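Local coordinates for iron-chelator utilization protein (Thermobifida fusca TM51, PDB 4YHB), which binds FAD and probably uses the flavin to reduce ferric siderophores, helping release iron from the chelator of the fuscachelin system, at residues Tyr137-Ala151 with Pro217-Ala229. Numbering follows the deposited sequence.
Sequences YPEADHYVLLADETA and PKGRVFVWAGGEA. With FAD (flavin-adenine dinucleotide), chain C.
Trp224 N donates to Val144 O at 2.8 Å and an almost straight 172°, midway along two neighbouring parallel strands, 142-147 and 221-226, in the sheet of the NAD-ferredoxin-like domain. Val144 N to Phe222 O precedes this bond and Leu146 N to Trp224 O follows it. Packing is close on both faces here. On one, Leu145 CD2 lies against Trp224 CB at 3.8 Å, while the methyl groups of Ala147 and Ala151 meet the indole edge near its plane; CG anti to the backbone N (chi1 -172°) carries the six-membered ring towards these alanines. Phe50 meets the same indole edge-to-face, and helix 152-161 covers this side. The other face is aliphatic: Leu146 CB sits 3.9 Å from Ala225 CB, and Val144 packs on Val221 and Val223.

Where the two strands begin, the contact opens to solvent. Pro217 CB rests over one face of the His142 imidazole, 3.6 Å from the ring centroid in a CH-pi contact; a water in the ring plane links His142 ND1 to Lys218 O, and NE2 bonds Thr169 OG1 on strand 167-174. Arg220 N donates to the anti lone pair of Asp141 OD2 (3.0 Å), whereas Arg220 O takes both Asp141 N and His142 N.

At the FAD end, Asp148 OD1 receives Thr150 N in an Asx turn, from above the carboxylate plane, and Thr150 OG1 at 2.8 Å through the syn lone pair. Thr150 O approaches FAD C4X to 3.3 Å. With Trp256 NE1 and a water on OD2, both oxygens are engaged, probably fixing the carboxylate's rotation; the turn, reinforced by the hydroxyl bond, probably helps place Thr150 beside the flavin.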
loop_
_atom_site.group_PDB
_atom_site.type_symbol
_atom_site.label_atom_id
_atom_site.label_comp_id
_atom_site.label_asym_id
_atom_site.label_seq_id
_atom_site.Cartn_x
_atom_site.Cartn_y
_atom_site.Cartn_z
ATOM N N TYR A 137 13.610 -8.604 -2.494
ATOM C CA TYR A 137 13.709 -9.105 -3.865
ATOM C C TYR A 137 15.093 -8.837 -4.441
ATOM O O TYR A 137 15.733 -7.845 -4.088
ATOM C CB TYR A 137 12.641 -8.461 -4.759
ATOM C CG TYR A 137 11.226 -8.864 -4.421
ATOM C CD1 TYR A 137 10.672 -10.024 -4.943
ATOM C CD2 TYR A 137 10.437 -8.076 -3.584
ATOM C CE1 TYR A 137 9.371 -10.398 -4.637
ATOM C CE2 TYR A 137 9.140 -8.438 -3.277
ATOM C CZ TYR A 137 8.613 -9.598 -3.800
ATOM O OH TYR A 137 7.320 -9.961 -3.489
ATOM N N PRO A 138 15.560 -9.725 -5.336
ATOM C CA PRO A 138 16.785 -9.452 -6.097
ATOM C C PRO A 138 16.582 -8.267 -7.035
ATOM O O PRO A 138 15.450 -7.987 -7.436
ATOM C CB PRO A 138 17.013 -10.746 -6.886
ATOM C CG PRO A 138 15.663 -11.374 -6.989
ATOM C CD PRO A 138 14.944 -11.010 -5.714
ATOM N N GLU A 139 17.665 -7.584 -7.384
ATOM C CA GLU A 139 17.566 -6.420 -8.249
ATOM C C GLU A 139 17.147 -6.813 -9.657
ATOM O O GLU A 139 17.431 -7.917 -10.125
ATOM C CB GLU A 139 18.893 -5.653 -8.286
ATOM C CG GLU A 139 19.251 -4.984 -6.964
ATOM C CD GLU A 139 20.314 -3.909 -7.116
ATOM O OE1 GLU A 139 20.796 -3.398 -6.083
ATOM O OE2 GLU A 139 20.664 -3.572 -8.268
ATOM N N ALA A 140 16.445 -5.901 -10.315
ATOM C CA ALA A 140 16.060 -6.071 -11.704
ATOM C C ALA A 140 16.588 -4.887 -12.498
ATOM O O ALA A 140 16.983 -3.878 -11.918
ATOM C CB ALA A 140 14.548 -6.185 -11.836
ATOM N N ASP A 141 16.609 -5.008 -13.819
ATOM C CA ASP A 141 17.038 -3.903 -14.666
ATOM C C ASP A 141 15.883 -2.964 -14.951
ATOM O O ASP A 141 16.056 -1.750 -15.047
ATOM C CB ASP A 141 17.614 -4.425 -15.984
ATOM C CG ASP A 141 18.931 -5.148 -15.792
ATOM O OD1 ASP A 141 19.838 -4.576 -15.154
ATOM O OD2 ASP A 141 19.041 -6.300 -16.255
ATOM N N HIS A 142 14.699 -3.537 -15.104
ATOM C CA HIS A 142 13.543 -2.760 -15.499
ATOM C C HIS A 142 12.331 -3.192 -14.689
ATOM O O HIS A 142 11.951 -4.365 -14.682
ATOM C CB HIS A 142 13.291 -2.922 -16.993
ATOM C CG HIS A 142 12.304 -1.951 -17.561
ATOM N ND1 HIS A 142 12.560 -1.221 -18.701
ATOM C CD2 HIS A 142 11.049 -1.619 -17.176
ATOM C CE1 HIS A 142 11.512 -0.467 -18.984
ATOM N NE2 HIS A 142 10.579 -0.693 -18.077
ATOM N N TYR A 143 11.737 -2.232 -13.995
ATOM C CA TYR A 143 10.580 -2.492 -13.154
ATOM C C TYR A 143 9.318 -1.979 -13.823
ATOM O O TYR A 143 9.253 -0.824 -14.230
ATOM C CB TYR A 143 10.760 -1.835 -11.779
ATOM C CG TYR A 143 11.946 -2.344 -10.998
ATOM C CD1 TYR A 143 11.788 -3.319 -10.018
ATOM C CD2 TYR A 143 13.225 -1.860 -11.240
ATOM C CE1 TYR A 143 12.869 -3.791 -9.300
ATOM C CE2 TYR A 143 14.315 -2.333 -10.530
ATOM C CZ TYR A 143 14.129 -3.296 -9.560
ATOM O OH TYR A 143 15.207 -3.768 -8.849
ATOM N N VAL A 144 8.323 -2.847 -13.948
ATOM C CA VAL A 144 7.022 -2.454 -14.459
ATOM C C VAL A 144 6.020 -2.431 -13.305
ATOM O O VAL A 144 5.761 -3.463 -12.686
ATOM C CB VAL A 144 6.528 -3.405 -15.551
ATOM C CG1 VAL A 144 5.149 -2.976 -16.039
ATOM C CG2 VAL A 144 7.528 -3.452 -16.714
ATOM N N LEU A 145 5.475 -1.258 -13.002
ATOM C CA LEU A 145 4.586 -1.110 -11.845
ATOM C C LEU A 145 3.181 -0.672 -12.244
ATOM O O LEU A 145 3.009 0.294 -12.991
ATOM C CB LEU A 145 5.181 -0.104 -10.867
ATOM C CG LEU A 145 6.625 -0.360 -10.447
ATOM C CD1 LEU A 145 7.215 0.902 -9.889
ATOM C CD2 LEU A 145 6.681 -1.456 -9.404
ATOM N N LEU A 146 2.183 -1.394 -11.753
ATOM C CA LEU A 146 0.783 -1.057 -11.977
ATOM C C LEU A 146 0.100 -0.906 -10.620
ATOM O O LEU A 146 0.313 -1.717 -9.706
ATOM C CB LEU A 146 0.092 -2.127 -12.827
ATOM C CG LEU A 146 0.774 -2.441 -14.164
ATOM C CD1 LEU A 146 1.474 -3.781 -14.101
ATOM C CD2 LEU A 146 -0.231 -2.423 -15.299
ATOM N N ALA A 147 -0.693 0.148 -10.461
ATOM C CA ALA A 147 -1.313 0.400 -9.166
ATOM C C ALA A 147 -2.505 1.325 -9.307
ATOM O O ALA A 147 -2.442 2.303 -10.046
ATOM C CB ALA A 147 -0.291 1.008 -8.186
ATOM N N ASP A 148 -3.595 1.014 -8.608
ATOM C CA ASP A 148 -4.640 2.016 -8.407
ATOM C C ASP A 148 -4.283 2.753 -7.111
ATOM O O ASP A 148 -3.200 2.525 -6.569
ATOM C CB ASP A 148 -6.045 1.373 -8.401
ATOM C CG ASP A 148 -6.384 0.604 -7.109
ATOM O OD1 ASP A 148 -5.543 0.431 -6.191
ATOM O OD2 ASP A 148 -7.547 0.157 -7.028
ATOM N N GLU A 149 -5.155 3.620 -6.596
ATOM C CA GLU A 149 -4.727 4.502 -5.503
ATOM C C GLU A 149 -4.390 3.766 -4.185
ATOM O O GLU A 149 -3.613 4.274 -3.380
ATOM C CB GLU A 149 -5.784 5.589 -5.239
ATOM C CG GLU A 149 -7.215 5.071 -5.052
ATOM C CD GLU A 149 -8.032 5.108 -6.350
ATOM O OE1 GLU A 149 -7.518 4.661 -7.391
ATOM O OE2 GLU A 149 -9.189 5.593 -6.323
ATOM N N THR A 150 -4.944 2.580 -3.963
ATOM C CA THR A 150 -4.645 1.846 -2.718
ATOM C C THR A 150 -3.238 1.274 -2.717
ATOM O O THR A 150 -2.639 1.067 -1.652
ATOM C CB THR A 150 -5.613 0.674 -2.469
ATOM O OG1 THR A 150 -5.489 -0.297 -3.521
ATOM C CG2 THR A 150 -7.050 1.160 -2.376
ATOM N N ALA A 151 -2.718 1.021 -3.917
ATOM C CA ALA A 151 -1.402 0.441 -4.085
ATOM C C ALA A 151 -0.363 1.469 -4.515
ATOM O O ALA A 151 0.821 1.160 -4.589
ATOM C CB ALA A 151 -1.465 -0.697 -5.080
ATOM N N PRO A 217 10.000 -5.332 -21.825
ATOM C CA PRO A 217 11.283 -4.631 -21.932
ATOM C C PRO A 217 12.496 -5.572 -21.964
ATOM O O PRO A 217 12.371 -6.784 -21.753
ATOM C CB PRO A 217 11.306 -3.745 -20.679
ATOM C CG PRO A 217 10.382 -4.387 -19.726
ATOM C CD PRO A 217 9.342 -5.118 -20.522
ATOM N N LYS A 218 13.662 -4.999 -22.243
ATOM C CA LYS A 218 14.906 -5.757 -22.298
ATOM C C LYS A 218 15.496 -5.944 -20.903
ATOM O O LYS A 218 15.116 -5.252 -19.958
ATOM C CB LYS A 218 15.923 -5.060 -23.208
ATOM C CG LYS A 218 15.517 -5.005 -24.675
ATOM C CD LYS A 218 16.614 -4.366 -25.520
ATOM C CE LYS A 218 17.312 -5.378 -26.418
ATOM N NZ LYS A 218 16.495 -5.718 -27.622
ATOM N N GLY A 219 16.431 -6.881 -20.777
ATOM C CA GLY A 219 17.100 -7.110 -19.510
ATOM C C GLY A 219 16.265 -7.876 -18.498
ATOM O O GLY A 219 15.238 -8.469 -18.826
ATOM N N ARG A 220 16.718 -7.874 -17.252
ATOM C CA ARG A 220 15.993 -8.553 -16.190
ATOM C C ARG A 220 14.802 -7.689 -15.760
ATOM O O ARG A 220 14.983 -6.577 -15.265
ATOM C CB ARG A 220 16.922 -8.836 -15.016
ATOM C CG ARG A 220 16.504 -10.027 -14.170
ATOM C CD ARG A 220 17.595 -10.409 -13.165
ATOM N NE ARG A 220 18.867 -10.751 -13.807
ATOM C CZ ARG A 220 19.815 -11.492 -13.235
ATOM N NH1 ARG A 220 19.634 -11.970 -12.012
ATOM N NH2 ARG A 220 20.943 -11.762 -13.879
ATOM N N VAL A 221 13.594 -8.211 -15.969
ATOM C CA VAL A 221 12.351 -7.477 -15.744
ATOM C C VAL A 221 11.580 -7.997 -14.528
ATOM O O VAL A 221 11.484 -9.205 -14.304
ATOM C CB VAL A 221 11.429 -7.564 -16.988
ATOM C CG1 VAL A 221 10.153 -6.742 -16.803
ATOM C CG2 VAL A 221 12.180 -7.109 -18.227
ATOM N N PHE A 222 11.029 -7.082 -13.737
ATOM C CA PHE A 222 10.098 -7.483 -12.691
ATOM C C PHE A 222 8.796 -6.683 -12.784
ATOM O O PHE A 222 8.818 -5.454 -12.860
ATOM C CB PHE A 222 10.719 -7.326 -11.312
ATOM C CG PHE A 222 9.944 -8.031 -10.231
ATOM C CD1 PHE A 222 8.916 -7.381 -9.561
ATOM C CD2 PHE A 222 10.218 -9.352 -9.913
ATOM C CE1 PHE A 222 8.188 -8.036 -8.571
ATOM C CE2 PHE A 222 9.497 -10.016 -8.929
ATOM C CZ PHE A 222 8.482 -9.359 -8.257
ATOM N N VAL A 223 7.674 -7.397 -12.800
ATOM C CA VAL A 223 6.356 -6.776 -12.914
ATOM C C VAL A 223 5.648 -6.814 -11.565
ATOM O O VAL A 223 5.518 -7.877 -10.959
ATOM C CB VAL A 223 5.479 -7.477 -13.963
ATOM C CG1 VAL A 223 4.128 -6.768 -14.086
ATOM C CG2 VAL A 223 6.194 -7.531 -15.314
ATOM N N TRP A 224 5.206 -5.657 -11.084
ATOM C CA TRP A 224 4.494 -5.600 -9.802
ATOM C C TRP A 224 3.172 -4.880 -9.999
ATOM O O TRP A 224 3.139 -3.771 -10.533
ATOM C CB TRP A 224 5.323 -4.891 -8.727
ATOM C CG TRP A 224 4.709 -4.963 -7.324
ATOM C CD1 TRP A 224 4.978 -5.894 -6.364
ATOM C CD2 TRP A 224 3.743 -4.062 -6.746
ATOM N NE1 TRP A 224 4.245 -5.635 -5.222
ATOM C CE2 TRP A 224 3.477 -4.520 -5.431
ATOM C CE3 TRP A 224 3.073 -2.921 -7.211
ATOM C CZ2 TRP A 224 2.578 -3.872 -4.576
ATOM C CZ3 TRP A 224 2.168 -2.274 -6.354
ATOM C CH2 TRP A 224 1.937 -2.755 -5.048
ATOM N N ALA A 225 2.083 -5.516 -9.586
ATOM C CA ALA A 225 0.766 -4.900 -9.717
ATOM C C ALA A 225 0.008 -5.034 -8.401
ATOM O O ALA A 225 0.033 -6.093 -7.769
ATOM C CB ALA A 225 -0.019 -5.527 -10.855
ATOM N N GLY A 226 -0.662 -3.957 -7.997
ATOM C CA GLY A 226 -1.459 -3.955 -6.785
ATOM C C GLY A 226 -2.707 -3.127 -7.029
ATOM O O GLY A 226 -2.693 -2.172 -7.790
ATOM N N GLY A 227 -3.798 -3.491 -6.385
ATOM C CA GLY A 227 -5.038 -2.768 -6.576
ATOM C C GLY A 227 -6.231 -3.668 -6.358
ATOM O O GLY A 227 -6.164 -4.606 -5.558
ATOM N N GLU A 228 -7.318 -3.394 -7.072
ATOM C CA GLU A 228 -8.587 -4.074 -6.830
ATOM C C GLU A 228 -8.497 -5.517 -7.327
ATOM O O GLU A 228 -8.049 -5.768 -8.453
ATOM C CB GLU A 228 -9.732 -3.319 -7.502
ATOM C CG GLU A 228 -11.119 -3.589 -6.907
ATOM C CD GLU A 228 -11.792 -4.823 -7.498
ATOM O OE1 GLU A 228 -11.315 -5.334 -8.538
ATOM O OE2 GLU A 228 -12.802 -5.268 -6.915
ATOM N N ALA A 229 -8.925 -6.454 -6.481
ATOM C CA ALA A 229 -8.656 -7.880 -6.692
ATOM C C ALA A 229 -9.143 -8.402 -8.049
ATOM O O ALA A 229 -8.411 -9.103 -8.751
ATOM C CB ALA A 229 -9.282 -8.689 -5.576
HETATM P PA FAD C . -13.758 -1.355 4.224
HETATM O O1A FAD C . -14.626 -1.500 5.481
HETATM O O2A FAD C . -12.640 -2.463 4.156
HETATM O O5B FAD C . -14.696 -1.630 2.943
HETATM C C5B FAD C . -15.964 -1.085 2.872
HETATM C C4B FAD C . -16.366 -0.920 1.393
HETATM O O4B FAD C . -15.605 0.064 0.748
HETATM C C3B FAD C . -16.206 -2.155 0.613
HETATM O O3B FAD C . -17.289 -2.209 -0.258
HETATM C C2B FAD C . -14.991 -1.965 -0.107
HETATM O O2B FAD C . -14.962 -2.598 -1.381
HETATM C C1B FAD C . -14.940 -0.512 -0.326
HETATM N N9A FAD C . -13.602 0.061 -0.394
HETATM C C8A FAD C . -12.536 -0.272 0.365
HETATM N N7A FAD C . -11.498 0.498 0.010
HETATM C C5A FAD C . -11.921 1.353 -0.951
HETATM C C6A FAD C . -11.310 2.365 -1.690
HETATM N N6A FAD C . -9.945 2.685 -1.458
HETATM N N1A FAD C . -12.023 3.040 -2.608
HETATM C C2A FAD C . -13.322 2.748 -2.827
HETATM N N3A FAD C . -13.939 1.784 -2.136
HETATM C C4A FAD C . -13.255 1.072 -1.213
HETATM N N1 FAD C . -5.188 1.587 1.213
HETATM C C2 FAD C . -4.777 2.854 1.297
HETATM O O2 FAD C . -5.581 3.764 1.166
HETATM N N3 FAD C . -3.451 3.091 1.535
HETATM C C4 FAD C . -2.560 2.087 1.686
HETATM O O4 FAD C . -1.390 2.365 1.906
HETATM C C4X FAD C . -2.961 0.753 1.594
HETATM N N5 FAD C . -2.094 -0.315 1.732
HETATM C C5X FAD C . -2.562 -1.582 1.649
HETATM C C6 FAD C . -1.690 -2.666 1.797
HETATM C C7 FAD C . -2.108 -3.840 1.724
HETATM C C7M FAD C . -1.051 -4.946 1.902
HETATM C C8 FAD C . -3.278 -4.207 1.533
HETATM C C8M FAD C . -3.728 -5.637 1.437
HETATM C C9 FAD C . -4.262 -3.269 1.368
HETATM C C9A FAD C . -4.016 -1.761 1.408
HETATM N N10 FAD C . -4.823 -0.723 1.267
HETATM C C10 FAD C . -4.339 0.536 1.350
HETATM C "C1'" FAD C . -6.262 -0.946 1.004
HETATM C "C2'" FAD C . -7.097 -0.887 2.246
HETATM O "O2'" FAD C . -6.697 -1.871 3.116
HETATM C "C3'" FAD C . -8.599 -1.066 1.828
HETATM O "O3'" FAD C . -8.886 -0.073 0.895
HETATM C "C4'" FAD C . -9.582 -1.128 2.967
HETATM O "O4'" FAD C . -10.727 -1.746 2.557
HETATM C "C5'" FAD C . -9.984 0.255 3.503
HETATM O "O5'" FAD C . -10.608 0.199 4.763
HETATM P P FAD C . -12.069 0.795 4.849
HETATM O O1P FAD C . -12.448 0.513 6.320
HETATM O O2P FAD C . -11.944 2.215 4.232
HETATM O O3P FAD C . -13.343 0.190 4.135
HETATM O O HOH W 1 15.446 -2.331 -19.515
HETATM O O HOH W 2 -7.666 -1.457 -9.602
#